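PDB 5OCP: periplasmic binding protein/LacI transcriptional regulator from Shewanella sp. ANA-3, which binds L-arabinofuranose, in both its alpha and beta forms, as the periplasmic component of an arabinose ABC transporter. Local coordinates for residues 227-230 against 231-234. Sequence-based numbering, arbitrary orientation.
Sequences DYFK and AMAD. With GOL (glycerol), chain G.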
ATOM      1  N   ASP A 227     -13.835  -3.952  -0.624  1.00 18.17           N
ATOM      2  CA  ASP A 227     -14.115  -4.970  -1.640  1.00 19.23           C
ATOM      3  C   ASP A 227     -13.441  -6.296  -1.290  1.00 18.65           C
ATOM      4  O   ASP A 227     -13.948  -7.400  -1.642  1.00 17.64           O
ATOM      5  CB  ASP A 227     -13.709  -4.598  -3.019  1.00 23.02           C
ATOM      6  CG  ASP A 227     -14.686  -3.638  -3.677  1.00 31.36           C
ATOM      7  OD1 ASP A 227     -15.749  -3.329  -3.057  1.00 30.60           O
ATOM      8  OD2 ASP A 227     -14.367  -3.249  -4.804  1.00 33.47           O
ATOM      9  N   TYR A 228     -12.283  -6.230  -0.638  1.00 15.56           N
ATOM     10  CA  TYR A 228     -11.642  -7.503  -0.217  1.00 14.89           C
ATOM     11  C   TYR A 228     -12.337  -8.165   0.985  1.00 15.14           C
ATOM     12  O   TYR A 228     -12.454  -9.421   1.098  1.00 15.92           O
ATOM     13  CB  TYR A 228     -10.148  -7.288   0.044  1.00 13.15           C
ATOM     14  CG  TYR A 228      -9.334  -8.541   0.136  1.00 12.13           C
ATOM     15  CD1 TYR A 228      -9.195  -9.257   1.313  1.00 11.47           C
ATOM     16  CD2 TYR A 228      -8.603  -9.010  -0.994  1.00 11.93           C
ATOM     17  CE1 TYR A 228      -8.410 -10.411   1.415  1.00 10.78           C
ATOM     18  CE2 TYR A 228      -7.820 -10.144  -0.908  1.00 11.31           C
ATOM     19  CZ  TYR A 228      -7.659 -10.805   0.272  1.00 11.44           C
ATOM     20  OH  TYR A 228      -6.900 -11.931   0.361  1.00 10.85           O
ATOM     21  N   PHE A 229     -12.804  -7.352   1.947  1.00 14.24           N
ATOM     22  CA  PHE A 229     -13.563  -7.821   3.068  1.00 14.91           C
ATOM     23  C   PHE A 229     -14.881  -8.446   2.526  1.00 15.35           C
ATOM     24  O   PHE A 229     -15.268  -9.511   3.002  1.00 16.83           O
ATOM     25  CB  PHE A 229     -13.918  -6.701   4.047  1.00 14.80           C
ATOM     26  CG  PHE A 229     -12.820  -6.466   5.041  1.00 15.39           C
ATOM     27  CD1 PHE A 229     -12.754  -7.210   6.232  1.00 16.17           C
ATOM     28  CD2 PHE A 229     -11.871  -5.474   4.808  1.00 15.87           C
ATOM     29  CE1 PHE A 229     -11.729  -7.059   7.124  1.00 16.76           C
ATOM     30  CE2 PHE A 229     -10.851  -5.287   5.731  1.00 14.26           C
ATOM     31  CZ  PHE A 229     -10.733  -6.094   6.850  1.00 15.90           C
ATOM     32  N   LYS A 230     -15.425  -7.815   1.519  1.00 18.64           N
ATOM     33  CA  LYS A 230     -16.626  -8.401   0.845  1.00 20.57           C
ATOM     34  C   LYS A 230     -16.338  -9.801   0.227  1.00 18.53           C
ATOM     35  O   LYS A 230     -17.018 -10.790   0.529  1.00 17.57           O
ATOM     36  CB  LYS A 230     -17.179  -7.499  -0.188  1.00 22.95           C
ATOM     37  CG  LYS A 230     -18.423  -8.101  -0.860  1.00 30.79           C
ATOM     38  CD  LYS A 230     -19.242  -7.058  -1.624  1.00 37.31           C
ATOM     39  CE  LYS A 230     -20.495  -7.691  -2.256  1.00 43.12           C
ATOM     40  NZ  LYS A 230     -21.274  -8.499  -1.257  1.00 46.82           N
ATOM     41  N   ALA A 231     -15.250  -9.880  -0.526  1.00 16.88           N
ATOM     42  CA  ALA A 231     -14.735 -11.134  -1.030  1.00 15.80           C
ATOM     43  C   ALA A 231     -14.452 -12.201   0.028  1.00 16.48           C
ATOM     44  O   ALA A 231     -14.679 -13.416  -0.186  1.00 16.31           O
ATOM     45  CB  ALA A 231     -13.492 -10.839  -1.891  1.00 14.66           C
ATOM     46  N   MET A 232     -13.916 -11.813   1.186  1.00 13.77           N
ATOM     47  CA  MET A 232     -13.696 -12.703   2.290  1.00 14.79           C
ATOM     48  C   MET A 232     -15.068 -13.186   2.860  1.00 14.89           C
ATOM     49  O   MET A 232     -15.187 -14.367   3.095  1.00 16.96           O
ATOM     50  CB  MET A 232     -12.914 -12.061   3.444  1.00 16.32           C
ATOM     51  CG  MET A 232     -11.465 -11.981   3.185  1.00 17.87           C
ATOM     52  SD  MET A 232     -10.364 -11.677   4.598  1.00 15.06           S
ATOM     53  CE  MET A 232     -10.891 -10.127   5.178  1.00 17.20           C
ATOM     54  N   ALA A 233     -16.019 -12.276   2.968  1.00 16.47           N
ATOM     55  CA  ALA A 233     -17.390 -12.549   3.480  1.00 18.27           C
ATOM     56  C   ALA A 233     -18.065 -13.544   2.537  1.00 20.55           C
ATOM     57  O   ALA A 233     -18.839 -14.409   2.992  1.00 21.85           O
ATOM     58  CB  ALA A 233     -18.190 -11.240   3.575  1.00 20.65           C
ATOM     59  N   ASP A 234     -17.750 -13.439   1.262  1.00 18.67           N
ATOM     60  CA  ASP A 234     -18.263 -14.358   0.232  1.00 21.77           C
ATOM     61  C   ASP A 234     -17.534 -15.647   0.055  1.00 21.80           C
ATOM     62  O   ASP A 234     -18.048 -16.544  -0.657  1.00 23.63           O
ATOM     63  CB  ASP A 234     -18.444 -13.620  -1.101  1.00 20.95           C
ATOM     64  CG  ASP A 234     -19.482 -12.500  -0.982  1.00 26.26           C
ATOM     65  OD1 ASP A 234     -20.252 -12.461   0.050  1.00 30.88           O
ATOM     66  OD2 ASP A 234     -19.502 -11.615  -1.885  1.00 30.47           O
TER
HETATM   67  C1  GOL G 405     -22.220  -9.041   4.803  1.00 50.64           C
HETATM   68  O1  GOL G 405     -21.427  -8.832   6.006  1.00 38.74           O
HETATM   69  C2  GOL G 405     -21.722 -10.180   3.892  1.00 48.00           C
HETATM   70  O2  GOL G 405     -21.914 -11.390   4.667  1.00 37.66           O
HETATM   71  C3  GOL G 405     -22.437 -10.203   2.522  1.00 48.89           C
HETATM   72  O3  GOL G 405     -21.550 -10.250   1.383  1.00 43.27           O
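Residues 227-230 run straight into 231-234 as one short alpha-helix, its turns closed by four successive i to i+4 hydrogen bonds. The first, from Ala-231 N to Asp-227 O (3.0 Å), is the straightest at 167°; the last, from Asp-234 N to Lys-230 O (2.8 Å), is bent to 145°. On the buried side Met-232 packs against two rings of the preceding turn. Met-232 CG lies 3.9 Å from Tyr-228 CE1, with SD beside the same ring atom in an oblique Met-aromatic contact. A bend at chi3 (-61°) carries the methyl to Phe-229, where Met-232 CE sits 3.6 Å from Phe-229 CD1 and almost as near CE1. Beyond, Phe-229 meets Phe-276 edge-to-face, and Tyr-228 OH makes a weak hydrogen bond to Ala-239 O. On the exposed side a long salt bridge joins Lys-230 NZ to Asp-234 OD2 (3.6 Å). A glycerol, probably from crystallisation, spans the pair: its O3 donates to Asp-234 OD1 (2.9 Å) and accepts a weak bond from Lys-230 NZ. This amphipathic helix is the crossover between parallel strands 218-221 and 239-242, a beta-alpha-beta unit of one lobe of the two-lobed periplasmic binding protein fold.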